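Sulfur oxidation protein SOXB (Thermus thermophilus, PDB 2WDD) probably hydrolyses the sulfur-sulfur bond of a cysteine S-thiosulfonate to release sulfate in the Sox sulfur oxidation pathway, using a two-manganese centre. Local coordinates at residues H38-L52 against R405-D419. Numbering follows the deposited sequence.
With MN (manganese (II) ion), chain G.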
ATOM      1  N   HIS A  38       6.548   1.520   2.464  1.00  8.08           N
ATOM      2  CA  HIS A  38       6.258   2.947   2.445  1.00  7.30           C
ATOM      3  C   HIS A  38       7.080   3.703   3.491  1.00 10.22           C
ATOM      4  O   HIS A  38       6.569   4.520   4.268  1.00  9.46           O
ATOM      5  CB  HIS A  38       4.764   3.203   2.568  1.00  7.27           C
ATOM      6  CG  HIS A  38       4.004   2.927   1.304  1.00  8.35           C
ATOM      7  ND1 HIS A  38       3.979   3.803   0.236  1.00  9.28           N
ATOM      8  CD2 HIS A  38       3.258   1.857   0.930  1.00  8.81           C
ATOM      9  CE1 HIS A  38       3.207   3.311  -0.716  1.00  8.31           C
ATOM     10  NE2 HIS A  38       2.778   2.120  -0.329  1.00  8.17           N
ATOM     11  N   GLY A  39       8.376   3.401   3.485  1.00 10.35           N
ATOM     12  CA  GLY A  39       9.381   4.039   4.318  1.00 10.31           C
ATOM     13  C   GLY A  39       9.169   4.044   5.819  1.00 12.77           C
ATOM     14  O   GLY A  39       9.798   4.833   6.534  1.00 13.00           O
ATOM     15  N   GLN A  40       8.296   3.167   6.309  1.00  9.33           N
ATOM     16  CA  GLN A  40       7.967   3.137   7.730  1.00  9.81           C
ATOM     17  C   GLN A  40       9.107   2.612   8.576  1.00 13.18           C
ATOM     18  O   GLN A  40       9.305   1.409   8.722  1.00 13.46           O
ATOM     19  CB  GLN A  40       6.652   2.403   7.963  1.00 11.15           C
ATOM     20  CG  GLN A  40       5.469   3.137   7.315  1.00 11.42           C
ATOM     21  CD  GLN A  40       5.310   4.533   7.888  1.00 12.88           C
ATOM     22  OE1 GLN A  40       5.065   4.685   9.085  1.00 11.99           O
ATOM     23  NE2 GLN A  40       5.526   5.558   7.055  1.00 12.86           N
ATOM     24  N   ALA A  41       9.880   3.547   9.113  1.00 11.33           N
ATOM     25  CA  ALA A  41      11.098   3.209   9.829  1.00 10.46           C
ATOM     26  C   ALA A  41      10.923   2.701  11.247  1.00 12.65           C
ATOM     27  O   ALA A  41      11.790   1.993  11.776  1.00 12.14           O
ATOM     28  CB  ALA A  41      12.039   4.403   9.813  1.00 11.67           C
ATOM     29  N   PHE A  42       9.808   3.060  11.863  1.00 10.03           N
ATOM     30  CA  PHE A  42       9.589   2.732  13.255  1.00 10.58           C
ATOM     31  C   PHE A  42       8.368   1.890  13.513  1.00 14.28           C
ATOM     32  O   PHE A  42       7.397   1.940  12.758  1.00 13.29           O
ATOM     33  CB  PHE A  42       9.466   4.033  14.044  1.00 12.86           C
ATOM     34  CG  PHE A  42      10.661   4.927  13.897  1.00 14.63           C
ATOM     35  CD1 PHE A  42      10.631   6.025  13.046  1.00 18.23           C
ATOM     36  CD2 PHE A  42      11.862   4.577  14.494  1.00 17.28           C
ATOM     37  CE1 PHE A  42      11.761   6.809  12.871  1.00 19.58           C
ATOM     38  CE2 PHE A  42      12.994   5.363  14.324  1.00 20.51           C
ATOM     39  CZ  PHE A  42      12.942   6.473  13.514  1.00 18.36           C
ATOM     40  N   PRO A  43       8.375   1.153  14.635  1.00 11.01           N
ATOM     41  CA  PRO A  43       7.197   0.373  15.007  1.00 10.32           C
ATOM     42  C   PRO A  43       6.009   1.331  15.068  1.00 13.35           C
ATOM     43  O   PRO A  43       6.134   2.473  15.526  1.00 12.35           O
ATOM     44  CB  PRO A  43       7.529  -0.100  16.423  1.00 11.77           C
ATOM     45  CG  PRO A  43       9.029  -0.186  16.440  1.00 15.84           C
ATOM     46  CD  PRO A  43       9.492   0.968  15.588  1.00 11.91           C
ATOM     47  N   HIS A  44       4.870   0.893  14.552  1.00 10.05           N
ATOM     48  CA  HIS A  44       3.680   1.727  14.540  1.00  9.16           C
ATOM     49  C   HIS A  44       2.462   0.813  14.483  1.00 12.47           C
ATOM     50  O   HIS A  44       2.597  -0.405  14.608  1.00 12.49           O
ATOM     51  CB  HIS A  44       3.717   2.718  13.355  1.00  8.85           C
ATOM     52  CG  HIS A  44       3.646   2.072  12.006  1.00 10.30           C
ATOM     53  ND1 HIS A  44       2.653   2.366  11.094  1.00 11.72           N
ATOM     54  CD2 HIS A  44       4.450   1.165  11.404  1.00 11.79           C
ATOM     55  CE1 HIS A  44       2.836   1.650   9.998  1.00 10.90           C
ATOM     56  NE2 HIS A  44       3.903   0.890  10.170  1.00 11.62           N
ATOM     57  N   TYR A  45       1.280   1.373  14.279  1.00  9.47           N
ATOM     58  CA  TYR A  45       0.089   0.536  14.198  1.00  8.51           C
ATOM     59  C   TYR A  45      -0.497   0.673  12.817  1.00 11.29           C
ATOM     60  O   TYR A  45      -0.420   1.736  12.218  1.00 10.79           O
ATOM     61  CB  TYR A  45      -0.915   0.937  15.266  1.00  8.93           C
ATOM     62  CG  TYR A  45      -0.332   0.841  16.653  1.00 10.60           C
ATOM     63  CD1 TYR A  45      -0.337  -0.365  17.351  1.00 11.51           C
ATOM     64  CD2 TYR A  45       0.295   1.938  17.233  1.00 11.87           C
ATOM     65  CE1 TYR A  45       0.234  -0.459  18.619  1.00 12.75           C
ATOM     66  CE2 TYR A  45       0.866   1.853  18.501  1.00 12.91           C
ATOM     67  CZ  TYR A  45       0.805   0.661  19.193  1.00 16.26           C
ATOM     68  OH  TYR A  45       1.376   0.577  20.448  1.00 15.58           O
ATOM     69  N   PHE A  46      -1.064  -0.415  12.297  0.50  7.94           N
ATOM     70  CA  PHE A  46      -1.638  -0.394  10.952  0.50  7.73           C
ATOM     71  C   PHE A  46      -2.815  -1.363  10.882  0.50 10.64           C
ATOM     72  O   PHE A  46      -2.628  -2.579  10.755  0.50 10.70           O
ATOM     73  CB  PHE A  46      -0.571  -0.779   9.918  0.50  9.44           C
ATOM     74  CG  PHE A  46      -0.984  -0.534   8.485  0.50 10.49           C
ATOM     75  CD1 PHE A  46      -0.671   0.662   7.845  0.50 12.50           C
ATOM     76  CD2 PHE A  46      -1.665  -1.508   7.770  0.50 12.94           C
ATOM     77  CE1 PHE A  46      -1.038   0.879   6.528  0.50 13.40           C
ATOM     78  CE2 PHE A  46      -2.050  -1.292   6.455  0.50 15.76           C
ATOM     79  CZ  PHE A  46      -1.735  -0.094   5.834  0.50 13.69           C
ATOM     80  N   MET A  47      -4.024  -0.812  10.976  1.00  7.57           N
ATOM     81  CA  MET A  47      -5.237  -1.612  10.936  1.00  7.22           C
ATOM     82  C   MET A  47      -5.687  -1.875   9.507  1.00 10.25           C
ATOM     83  O   MET A  47      -5.667  -0.976   8.664  1.00 10.71           O
ATOM     84  CB  MET A  47      -6.355  -0.876  11.679  1.00  8.23           C
ATOM     85  CG  MET A  47      -7.624  -1.699  11.834  1.00  9.00           C
ATOM     86  SD  MET A  47      -8.936  -0.750  12.627  1.00 10.57           S
ATOM     87  CE  MET A  47      -9.628   0.021  11.170  1.00  9.19           C
ATOM     88  N   GLU A  48      -6.151  -3.097   9.255  1.00  7.69           N
ATOM     89  CA  GLU A  48      -6.708  -3.424   7.953  1.00  7.59           C
ATOM     90  C   GLU A  48      -8.044  -2.712   7.772  1.00  9.31           C
ATOM     91  O   GLU A  48      -8.676  -2.276   8.736  1.00  9.58           O
ATOM     92  CB  GLU A  48      -6.879  -4.939   7.793  1.00  8.60           C
ATOM     93  CG  GLU A  48      -5.540  -5.669   7.806  1.00  9.63           C
ATOM     94  CD  GLU A  48      -4.648  -5.273   6.635  1.00 15.63           C
ATOM     95  OE1 GLU A  48      -5.131  -5.250   5.484  1.00 14.07           O
ATOM     96  OE2 GLU A  48      -3.473  -4.932   6.874  1.00 12.52           O
ATOM     97  N   PRO A  49      -8.499  -2.589   6.518  1.00  7.01           N
ATOM     98  CA  PRO A  49      -9.738  -1.857   6.252  1.00  6.05           C
ATOM     99  C   PRO A  49     -10.971  -2.518   6.824  1.00  8.96           C
ATOM    100  O   PRO A  49     -11.123  -3.737   6.744  1.00  9.00           O
ATOM    101  CB  PRO A  49      -9.847  -1.874   4.723  1.00  7.25           C
ATOM    102  CG  PRO A  49      -8.963  -3.001   4.267  1.00 11.00           C
ATOM    103  CD  PRO A  49      -7.829  -3.029   5.282  1.00  7.77           C
ATOM    104  N   PRO A  50     -11.915  -1.716   7.310  1.00  7.15           N
ATOM    105  CA  PRO A  50     -13.172  -2.310   7.770  1.00  7.76           C
ATOM    106  C   PRO A  50     -14.038  -2.747   6.574  1.00 10.56           C
ATOM    107  O   PRO A  50     -14.905  -3.616   6.722  1.00 10.53           O
ATOM    108  CB  PRO A  50     -13.852  -1.178   8.556  1.00 10.52           C
ATOM    109  CG  PRO A  50     -12.808  -0.144   8.780  1.00 14.64           C
ATOM    110  CD  PRO A  50     -11.738  -0.320   7.742  1.00  9.33           C
ATOM    111  N   ASN A  51     -13.811  -2.158   5.394  1.00  8.11           N
ATOM    112  CA  ASN A  51     -14.593  -2.541   4.213  1.00  8.30           C
ATOM    113  C   ASN A  51     -13.721  -2.592   2.980  1.00 10.21           C
ATOM    114  O   ASN A  51     -12.857  -1.723   2.784  1.00  9.41           O
ATOM    115  CB  ASN A  51     -15.717  -1.543   3.915  1.00  7.54           C
ATOM    116  CG  ASN A  51     -16.637  -1.337   5.092  1.00 10.03           C
ATOM    117  OD1 ASN A  51     -17.640  -2.044   5.249  1.00 10.74           O
ATOM    118  ND2 ASN A  51     -16.303  -0.362   5.932  1.00  9.82           N
ATOM    119  N   LEU A  52     -13.975  -3.614   2.164  1.00  8.69           N
ATOM    120  CA  LEU A  52     -13.363  -3.766   0.841  1.00  8.24           C
ATOM    121  C   LEU A  52     -14.543  -4.138  -0.054  1.00 13.21           C
ATOM    122  O   LEU A  52     -14.795  -5.311  -0.339  1.00 13.81           O
ATOM    123  CB  LEU A  52     -12.276  -4.835   0.817  1.00  8.25           C
ATOM    124  CG  LEU A  52     -10.948  -4.445   1.479  1.00 11.37           C
ATOM    125  CD1 LEU A  52     -10.028  -5.673   1.544  1.00 11.84           C
ATOM    126  CD2 LEU A  52     -10.285  -3.325   0.664  1.00 13.15           C
ATOM    127  N   ARG A 405      -3.552   3.648  -0.075  1.00  8.77           N
ATOM    128  CA  ARG A 405      -3.577   2.550   0.889  0.70  8.47           C
ATOM    129  C   ARG A 405      -2.431   2.586   1.887  1.00 10.11           C
ATOM    130  O   ARG A 405      -2.371   1.758   2.791  1.00 10.19           O
ATOM    131  CB  ARG A 405      -3.723   1.181   0.214  0.70 10.16           C
ATOM    132  CG  ARG A 405      -5.155   0.928  -0.265  0.70  9.10           C
ATOM    133  CD  ARG A 405      -5.366  -0.440  -0.904  0.70  8.80           C
ATOM    134  NE  ARG A 405      -6.748  -0.558  -1.359  0.70 10.17           N
ATOM    135  CZ  ARG A 405      -7.306  -1.687  -1.775  0.70 14.73           C
ATOM    136  NH1 ARG A 405      -8.576  -1.685  -2.160  0.70 10.84           N
ATOM    137  NH2 ARG A 405      -6.592  -2.804  -1.826  0.70 11.37           N
ATOM    138  N   TRP A 406      -1.540   3.574   1.759  1.00  8.51           N
ATOM    139  CA  TRP A 406      -0.471   3.737   2.740  1.00  8.22           C
ATOM    140  C   TRP A 406      -0.909   4.698   3.863  1.00  9.94           C
ATOM    141  O   TRP A 406      -1.857   5.471   3.709  1.00  9.12           O
ATOM    142  CB  TRP A 406       0.829   4.228   2.105  1.00  7.69           C
ATOM    143  CG  TRP A 406       0.707   5.334   1.091  1.00  8.26           C
ATOM    144  CD1 TRP A 406       0.583   5.185  -0.267  1.00 10.72           C
ATOM    145  CD2 TRP A 406       0.936   6.736   1.316  1.00  8.36           C
ATOM    146  NE1 TRP A 406       0.663   6.409  -0.891  1.00 10.23           N
ATOM    147  CE2 TRP A 406       0.885   7.378   0.056  1.00 10.86           C
ATOM    148  CE3 TRP A 406       1.168   7.509   2.459  1.00  9.18           C
ATOM    149  CZ2 TRP A 406       1.039   8.762  -0.084  1.00 10.58           C
ATOM    150  CZ3 TRP A 406       1.311   8.877   2.321  1.00 10.79           C
ATOM    151  CH2 TRP A 406       1.253   9.490   1.055  1.00 11.24           C
ATOM    152  N   GLY A 407      -0.241   4.611   5.007  1.00  8.25           N
ATOM    153  CA  GLY A 407      -0.624   5.417   6.149  1.00  8.50           C
ATOM    154  C   GLY A 407      -0.244   4.711   7.440  1.00 11.35           C
ATOM    155  O   GLY A 407       0.673   3.888   7.475  1.00 11.51           O
ATOM    156  N   THR A 408      -0.951   5.043   8.513  1.00  8.98           N
ATOM    157  CA  THR A 408      -0.657   4.482   9.821  1.00  7.96           C
ATOM    158  C   THR A 408      -1.944   4.566  10.626  1.00 10.02           C
ATOM    159  O   THR A 408      -2.951   5.087  10.134  1.00 10.09           O
ATOM    160  CB  THR A 408       0.535   5.239  10.450  1.00 10.53           C
ATOM    161  OG1 THR A 408       1.035   4.535  11.592  1.00 10.28           O
ATOM    162  CG2 THR A 408       0.124   6.641  10.859  1.00  8.12           C
ATOM    163  N   THR A 409      -1.931   4.047  11.843  1.00  8.67           N
ATOM    164  CA  THR A 409      -3.127   4.055  12.671  1.00  8.48           C
ATOM    165  C   THR A 409      -2.784   4.639  14.041  1.00 11.18           C
ATOM    166  O   THR A 409      -1.839   4.192  14.673  1.00 10.85           O
ATOM    167  CB  THR A 409      -3.686   2.616  12.819  1.00 12.58           C
ATOM    168  OG1 THR A 409      -3.924   2.043  11.523  1.00 10.33           O
ATOM    169  CG2 THR A 409      -4.977   2.619  13.611  1.00 11.67           C
ATOM    170  N   ILE A 410      -3.557   5.624  14.491  1.00  9.52           N
ATOM    171  CA  ILE A 410      -3.333   6.257  15.802  1.00 10.37           C
ATOM    172  C   ILE A 410      -4.318   5.682  16.809  1.00 11.18           C
ATOM    173  O   ILE A 410      -5.524   5.688  16.585  1.00 10.92           O
ATOM    174  CB  ILE A 410      -3.520   7.784  15.708  1.00 12.97           C
ATOM    175  CG1 ILE A 410      -2.723   8.343  14.533  1.00 14.17           C
ATOM    176  CG2 ILE A 410      -3.112   8.460  17.016  1.00 13.10           C
ATOM    177  CD1 ILE A 410      -1.267   8.065  14.648  1.00 15.00           C
ATOM    178  N   LEU A 411      -3.804   5.194  17.930  1.00 10.04           N
ATOM    179  CA  LEU A 411      -4.663   4.587  18.943  1.00  9.87           C
ATOM    180  C   LEU A 411      -5.299   5.644  19.828  1.00 12.97           C
ATOM    181  O   LEU A 411      -4.786   6.760  19.951  1.00 13.39           O
ATOM    182  CB  LEU A 411      -3.847   3.643  19.825  1.00  9.47           C
ATOM    183  CG  LEU A 411      -3.156   2.457  19.148  1.00 12.80           C
ATOM    184  CD1 LEU A 411      -2.470   1.587  20.227  1.00 13.05           C
ATOM    185  CD2 LEU A 411      -4.191   1.650  18.376  1.00 13.83           C
ATOM    186  N   PRO A 412      -6.384   5.281  20.517  1.00 10.87           N
ATOM    187  CA  PRO A 412      -6.986   6.246  21.441  1.00 11.26           C
ATOM    188  C   PRO A 412      -5.958   6.651  22.494  1.00 15.24           C
ATOM    189  O   PRO A 412      -5.243   5.803  23.039  1.00 13.86           O
ATOM    190  CB  PRO A 412      -8.111   5.440  22.098  1.00 12.85           C
ATOM    191  CG  PRO A 412      -8.458   4.386  21.086  1.00 16.03           C
ATOM    192  CD  PRO A 412      -7.160   4.028  20.437  1.00 11.92           C
ATOM    193  N   GLY A 413      -5.877   7.950  22.765  1.00 14.40           N
ATOM    194  CA  GLY A 413      -4.950   8.481  23.745  1.00 14.48           C
ATOM    195  C   GLY A 413      -3.538   8.692  23.234  1.00 18.47           C
ATOM    196  O   GLY A 413      -2.681   9.207  23.956  1.00 18.58           O
ATOM    197  N   GLN A 414      -3.287   8.306  21.982  1.00 14.05           N
ATOM    198  CA  GLN A 414      -1.962   8.438  21.393  1.00 12.95           C
ATOM    199  C   GLN A 414      -1.720   9.823  20.798  1.00 15.34           C
ATOM    200  O   GLN A 414      -2.624  10.431  20.232  1.00 14.21           O
ATOM    201  CB  GLN A 414      -1.720   7.341  20.340  1.00 13.45           C
ATOM    202  CG  GLN A 414      -0.333   7.393  19.719  1.00 14.13           C
ATOM    203  CD  GLN A 414      -0.054   6.267  18.726  1.00 14.97           C
ATOM    204  OE1 GLN A 414      -0.961   5.549  18.296  1.00 13.94           O
ATOM    205  NE2 GLN A 414       1.207   6.126  18.345  1.00 12.14           N
ATOM    206  N   ALA A 415      -0.498  10.320  20.944  1.00 13.24           N
ATOM    207  CA  ALA A 415      -0.144  11.617  20.394  1.00 13.38           C
ATOM    208  C   ALA A 415       0.161  11.496  18.904  1.00 14.82           C
ATOM    209  O   ALA A 415       0.832  10.550  18.473  1.00 14.90           O
ATOM    210  CB  ALA A 415       1.070  12.194  21.134  1.00 14.39           C
ATOM    211  N   ILE A 416      -0.337  12.459  18.132  1.00 13.10           N
ATOM    212  CA  ILE A 416      -0.054  12.559  16.701  1.00 12.48           C
ATOM    213  C   ILE A 416       1.233  13.368  16.569  1.00 17.02           C
ATOM    214  O   ILE A 416       1.350  14.454  17.145  1.00 15.67           O
ATOM    215  CB  ILE A 416      -1.187  13.266  15.940  1.00 14.12           C
ATOM    216  CG1 ILE A 416      -2.524  12.560  16.159  1.00 13.70           C
ATOM    217  CG2 ILE A 416      -0.849  13.373  14.446  1.00 14.51           C
ATOM    218  CD1 ILE A 416      -3.729  13.379  15.724  1.00 16.72           C
ATOM    219  N   THR A 417       2.177  12.854  15.790  1.00 13.69           N
ATOM    220  CA  THR A 417       3.470  13.508  15.604  1.00 13.38           C
ATOM    221  C   THR A 417       3.701  13.851  14.144  1.00 15.94           C
ATOM    222  O   THR A 417       2.941  13.431  13.262  1.00 14.84           O
ATOM    223  CB  THR A 417       4.604  12.591  16.080  1.00 18.33           C
ATOM    224  OG1 THR A 417       4.708  11.480  15.177  1.00 15.86           O
ATOM    225  CG2 THR A 417       4.331  12.078  17.492  1.00 17.72           C
ATOM    226  N   TRP A 418       4.758  14.613  13.883  1.00 13.75           N
ATOM    227  CA  TRP A 418       5.096  14.947  12.508  1.00 13.71           C
ATOM    228  C   TRP A 418       5.377  13.660  11.735  1.00 15.01           C
ATOM    229  O   TRP A 418       5.023  13.547  10.561  1.00 13.30           O
ATOM    230  CB  TRP A 418       6.313  15.870  12.452  1.00 13.37           C
ATOM    231  CG  TRP A 418       5.945  17.309  12.333  1.00 14.61           C
ATOM    232  CD1 TRP A 418       5.994  18.256  13.316  1.00 17.74           C
ATOM    233  CD2 TRP A 418       5.483  17.969  11.156  1.00 14.42           C
ATOM    234  NE1 TRP A 418       5.577  19.467  12.821  1.00 16.85           N
ATOM    235  CE2 TRP A 418       5.266  19.323  11.492  1.00 18.17           C
ATOM    236  CE3 TRP A 418       5.220  17.547   9.849  1.00 15.57           C
ATOM    237  CZ2 TRP A 418       4.808  20.258  10.566  1.00 17.26           C
ATOM    238  CZ3 TRP A 418       4.787  18.475   8.927  1.00 16.65           C
ATOM    239  CH2 TRP A 418       4.582  19.819   9.289  1.00 17.17           C
ATOM    240  N   ASP A 419       6.009  12.693  12.386  1.00 11.52           N
ATOM    241  CA  ASP A 419       6.304  11.427  11.708  1.00 10.61           C
ATOM    242  C   ASP A 419       5.009  10.783  11.214  1.00 13.25           C
ATOM    243  O   ASP A 419       4.966  10.253  10.107  1.00 13.07           O
ATOM    244  CB  ASP A 419       7.127  10.477  12.580  1.00 12.62           C
ATOM    245  CG  ASP A 419       7.916   9.459  11.751  1.00 15.63           C
ATOM    246  OD1 ASP A 419       8.567   9.866  10.767  1.00 16.22           O
ATOM    247  OD2 ASP A 419       7.814   8.244  12.030  1.00 17.74           O
TER
HETATM  248 MN    MN G1580       1.759   0.668  -1.704  0.90  8.37          MN
HETATM  249  O   HOH W   1       6.552   8.380   8.592  1.00 11.77           O
HETATM  250  O   HOH W   2       3.714   5.989  11.296  1.00 13.51           O
HETATM  251  O   HOH W   3       0.827   4.275  14.326  1.00 12.28           O
HETATM  252  O   HOH W   4       0.543   0.526  -3.387  0.75  7.96           O
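With CG set between its backbone N and carbonyl carbon (chi1 44°), Trp406 turns its indole so that the five-membered ring makes an offset stack with the His38 imidazole, planes 27° apart, while the backbone places Trp406 CB over the middle of the same ring, 3.5 Å from the centroid. His38 NE2 binds manganese at 2.2 Å, in a site completed by a water, Asp36, Asp132 and His288; ND1 is hydrogen-bonded to Asn136, so the imidazole is fixed at both nitrogens as well as over a face. Further along, His44 ND1 and Thr408 OG1 lie 2.8 Å apart in a hydrogen bond at the ring edge, and NE2 is hydrogen-bonded to Ala308 O. The backbones join where Thr409 N donates to Tyr45 O (2.8 Å), whereas Thr409 OG1 accepts a nearly straight bond (168°) from Met47 N at 2.9 Å. Leu411 CD1 sits over one face of the Tyr45 ring, 3.7 Å from its centroid; an alanine in place of Tyr45 would probably leave this methyl without its CH-pi partner and open a gap beside Leu411. A bridging water links Tyr45 N, Thr408 OG1 and Thr409 O. Polar bonds and ring packing thus tie the metal-bearing loop to the C-terminal domain, with Trp406 also beside a bound sulfate, consistent with an active site at the domain interface.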